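Local atomic coordinates of succinate dehydrogenase subunit A (Mycolicibacterium smegmatis, PDB entry 7D6V), a protein that probably oxidises succinate to fumarate as the FAD-binding flavoprotein subunit of a mycobacterial succinate dehydrogenase that passes the electrons on toward quinone. Residues Y482-E487 / Q513-R518. Sequence-based numbering, arbitrary orientation.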
ATOM      1  N   TYR A 482      -8.957  13.243  24.342  1.00 18.28           N
ATOM      2  CA  TYR A 482      -9.460  13.553  23.009  1.00 18.28           C
ATOM      3  C   TYR A 482      -9.943  14.994  22.920  1.00 18.28           C
ATOM      4  O   TYR A 482      -9.703  15.676  21.916  1.00 18.28           O
ATOM      5  CB  TYR A 482     -10.581  12.581  22.642  1.00 18.28           C
ATOM      6  CG  TYR A 482     -10.132  11.143  22.530  1.00 18.28           C
ATOM      7  CD1 TYR A 482      -9.685  10.628  21.324  1.00 18.28           C
ATOM      8  CD2 TYR A 482     -10.153  10.301  23.630  1.00 18.28           C
ATOM      9  CE1 TYR A 482      -9.274   9.319  21.215  1.00 18.28           C
ATOM     10  CE2 TYR A 482      -9.741   8.988  23.530  1.00 18.28           C
ATOM     11  CZ  TYR A 482      -9.304   8.504  22.321  1.00 18.28           C
ATOM     12  OH  TYR A 482      -8.894   7.198  22.213  1.00 18.28           O
ATOM     13  N   THR A 483     -10.620  15.476  23.963  1.00 19.95           N
ATOM     14  CA  THR A 483     -11.081  16.859  23.987  1.00 19.95           C
ATOM     15  C   THR A 483      -9.909  17.831  23.955  1.00 19.95           C
ATOM     16  O   THR A 483      -9.918  18.813  23.200  1.00 19.95           O
ATOM     17  CB  THR A 483     -11.949  17.088  25.226  1.00 19.95           C
ATOM     18  OG1 THR A 483     -13.172  16.359  25.091  1.00 19.95           O
ATOM     19  CG2 THR A 483     -12.261  18.563  25.407  1.00 19.95           C
ATOM     20  N   LEU A 484      -8.879  17.564  24.761  1.00 20.01           N
ATOM     21  CA  LEU A 484      -7.701  18.424  24.776  1.00 20.01           C
ATOM     22  C   LEU A 484      -7.001  18.416  23.423  1.00 20.01           C
ATOM     23  O   LEU A 484      -6.558  19.464  22.936  1.00 20.01           O
ATOM     24  CB  LEU A 484      -6.735  17.970  25.870  1.00 20.01           C
ATOM     25  CG  LEU A 484      -6.991  18.394  27.316  1.00 20.01           C
ATOM     26  CD1 LEU A 484      -6.133  17.568  28.256  1.00 20.01           C
ATOM     27  CD2 LEU A 484      -6.724  19.864  27.520  1.00 20.01           C
ATOM     28  N   HIS A 485      -6.886  17.237  22.808  1.00 19.40           N
ATOM     29  CA  HIS A 485      -6.248  17.142  21.502  1.00 19.40           C
ATOM     30  C   HIS A 485      -7.015  17.938  20.455  1.00 19.40           C
ATOM     31  O   HIS A 485      -6.414  18.644  19.637  1.00 19.40           O
ATOM     32  CB  HIS A 485      -6.130  15.678  21.084  1.00 19.40           C
ATOM     33  CG  HIS A 485      -5.414  15.478  19.786  1.00 19.40           C
ATOM     34  ND1 HIS A 485      -5.700  14.436  18.932  1.00 19.40           N
ATOM     35  CD2 HIS A 485      -4.421  16.185  19.198  1.00 19.40           C
ATOM     36  CE1 HIS A 485      -4.915  14.509  17.874  1.00 19.40           C
ATOM     37  NE2 HIS A 485      -4.130  15.562  18.010  1.00 19.40           N
ATOM     38  N   ALA A 486      -8.346  17.833  20.464  1.00 20.22           N
ATOM     39  CA  ALA A 486      -9.154  18.584  19.510  1.00 20.22           C
ATOM     40  C   ALA A 486      -9.013  20.085  19.723  1.00 20.22           C
ATOM     41  O   ALA A 486      -8.934  20.852  18.755  1.00 20.22           O
ATOM     42  CB  ALA A 486     -10.618  18.162  19.617  1.00 20.22           C
ATOM     43  N   GLU A 487      -8.984  20.528  20.983  1.00 21.83           N
ATOM     44  CA  GLU A 487      -8.819  21.955  21.247  1.00 21.83           C
ATOM     45  C   GLU A 487      -7.463  22.453  20.766  1.00 21.83           C
ATOM     46  O   GLU A 487      -7.365  23.534  20.170  1.00 21.83           O
ATOM     47  CB  GLU A 487      -9.006  22.241  22.735  1.00 21.83           C
ATOM     48  CG  GLU A 487     -10.407  21.954  23.231  1.00 21.83           C
ATOM     49  CD  GLU A 487     -10.655  22.492  24.620  1.00 21.83           C
ATOM     50  OE1 GLU A 487      -9.783  23.215  25.142  1.00 21.83           O
ATOM     51  OE2 GLU A 487     -11.725  22.193  25.192  1.00 21.83           O
ATOM     52  N   GLN A 513      -0.711  28.173  26.998  1.00 26.24           N
ATOM     53  CA  GLN A 513      -0.435  28.122  28.433  1.00 26.24           C
ATOM     54  C   GLN A 513      -1.611  27.529  29.206  1.00 26.24           C
ATOM     55  O   GLN A 513      -1.425  26.653  30.062  1.00 26.24           O
ATOM     56  CB  GLN A 513      -0.094  29.517  28.954  1.00 26.24           C
ATOM     57  CG  GLN A 513       1.263  30.028  28.508  1.00 26.24           C
ATOM     58  CD  GLN A 513       2.407  29.301  29.190  1.00 26.24           C
ATOM     59  OE1 GLN A 513       2.446  29.193  30.415  1.00 26.24           O
ATOM     60  NE2 GLN A 513       3.346  28.798  28.397  1.00 26.24           N
ATOM     61  N   GLU A 514      -2.833  27.976  28.904  1.00 26.15           N
ATOM     62  CA  GLU A 514      -4.015  27.414  29.552  1.00 26.15           C
ATOM     63  C   GLU A 514      -4.170  25.936  29.229  1.00 26.15           C
ATOM     64  O   GLU A 514      -4.548  25.136  30.093  1.00 26.15           O
ATOM     65  CB  GLU A 514      -5.267  28.179  29.121  1.00 26.15           C
ATOM     66  CG  GLU A 514      -5.319  29.619  29.587  1.00 26.15           C
ATOM     67  CD  GLU A 514      -5.442  29.742  31.091  1.00 26.15           C
ATOM     68  OE1 GLU A 514      -6.063  28.856  31.713  1.00 26.15           O
ATOM     69  OE2 GLU A 514      -4.923  30.728  31.654  1.00 26.15           O
ATOM     70  N   LEU A 515      -3.892  25.557  27.985  1.00 23.29           N
ATOM     71  CA  LEU A 515      -4.078  24.178  27.562  1.00 23.29           C
ATOM     72  C   LEU A 515      -3.088  23.252  28.260  1.00 23.29           C
ATOM     73  O   LEU A 515      -3.450  22.151  28.690  1.00 23.29           O
ATOM     74  CB  LEU A 515      -3.933  24.112  26.045  1.00 23.29           C
ATOM     75  CG  LEU A 515      -4.233  22.854  25.249  1.00 23.29           C
ATOM     76  CD1 LEU A 515      -5.697  22.510  25.381  1.00 23.29           C
ATOM     77  CD2 LEU A 515      -3.883  23.122  23.812  1.00 23.29           C
ATOM     78  N   LYS A 516      -1.841  23.695  28.420  1.00 24.40           N
ATOM     79  CA  LYS A 516      -0.867  22.889  29.143  1.00 24.40           C
ATOM     80  C   LYS A 516      -1.104  22.906  30.647  1.00 24.40           C
ATOM     81  O   LYS A 516      -0.672  21.976  31.335  1.00 24.40           O
ATOM     82  CB  LYS A 516       0.557  23.354  28.827  1.00 24.40           C
ATOM     83  CG  LYS A 516       0.981  24.628  29.518  1.00 24.40           C
ATOM     84  CD  LYS A 516       2.200  25.236  28.843  1.00 24.40           C
ATOM     85  CE  LYS A 516       3.471  24.520  29.245  1.00 24.40           C
ATOM     86  NZ  LYS A 516       4.678  25.260  28.785  1.00 24.40           N
ATOM     87  N   ARG A 517      -1.773  23.934  31.174  1.00 23.97           N
ATOM     88  CA  ARG A 517      -2.217  23.864  32.564  1.00 23.97           C
ATOM     89  C   ARG A 517      -3.332  22.838  32.732  1.00 23.97           C
ATOM     90  O   ARG A 517      -3.362  22.101  33.724  1.00 23.97           O
ATOM     91  CB  ARG A 517      -2.677  25.237  33.044  1.00 23.97           C
ATOM     92  CG  ARG A 517      -3.113  25.261  34.497  1.00 23.97           C
ATOM     93  CD  ARG A 517      -3.989  26.460  34.794  1.00 23.97           C
ATOM     94  NE  ARG A 517      -5.137  26.532  33.895  1.00 23.97           N
ATOM     95  CZ  ARG A 517      -6.270  25.865  34.075  1.00 23.97           C
ATOM     96  NH1 ARG A 517      -6.419  25.071  35.125  1.00 23.97           N
ATOM     97  NH2 ARG A 517      -7.260  25.995  33.203  1.00 23.97           N
ATOM     98  N   ARG A 518      -4.258  22.782  31.773  1.00 22.28           N
ATOM     99  CA  ARG A 518      -5.317  21.777  31.816  1.00 22.28           C
ATOM    100  C   ARG A 518      -4.772  20.370  31.615  1.00 22.28           C
ATOM    101  O   ARG A 518      -5.380  19.401  32.081  1.00 22.28           O
ATOM    102  CB  ARG A 518      -6.377  22.078  30.758  1.00 22.28           C
ATOM    103  CG  ARG A 518      -7.320  23.206  31.113  1.00 22.28           C
ATOM    104  CD  ARG A 518      -8.234  23.526  29.949  1.00 22.28           C
ATOM    105  NE  ARG A 518      -9.022  22.368  29.543  1.00 22.28           N
ATOM    106  CZ  ARG A 518      -9.701  22.288  28.404  1.00 22.28           C
ATOM    107  NH1 ARG A 518      -9.691  23.301  27.553  1.00 22.28           N
ATOM    108  NH2 ARG A 518     -10.389  21.194  28.116  1.00 22.28           N
TER
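Arg518 NH2 is shared by two carboxylates, with a weak hydrogen bond of 3.4 Å to Glu487 OE2 and a salt bridge to Glu479, just ahead of helix 481-495. Glu487 OE2 sits at the guanidinium edge, in its plane, while the carboxylate as a whole is turned 61° from that plane, so the two groups are not coplanar. A second link joins Arg518 NH1 to Glu487 OE1; the salt bridge is clear, but the modelled separation of 2.4 Å between NH1 and OE1 is doubtful. Two nearby acidic groups would be expected to keep the arginine charged. Its chain bends at chi3 (59°), which places NE, and the side chain meets the extended Glu487 at about a right angle.

Leu484 supplies the apolar half of the contact. Its CD2 lies 3.7 Å above one face of the Arg518 guanidinium, displaced from its centre toward the edge, and also 3.9 Å from Arg518 CB, thus packing against both the base and the head of the arginine. The same methyl touches Leu515 CD1 at 3.6 Å, the two leucine side chains running past one another in opposing senses. Leu515 CD1 reaches on to 4.2 Å from Glu487 OE1, bringing the buried leucine pair up against the more exposed ion pair.

The two segments belong to helices 481-495 and 502-518, an antiparallel helical hairpin in the C-terminal region of the flavoprotein, with local axes 11.0 Å apart. Helix 532-556 packs against both: its Leu536 and Met543 touch His485, its Leu544 meets Leu515, and its Glu548 pairs with Lys516. Tyr482 links the first helix to the neighbouring iron-sulfur subunit, where its OH hydrogen-bonds to Pro46 O of that chain.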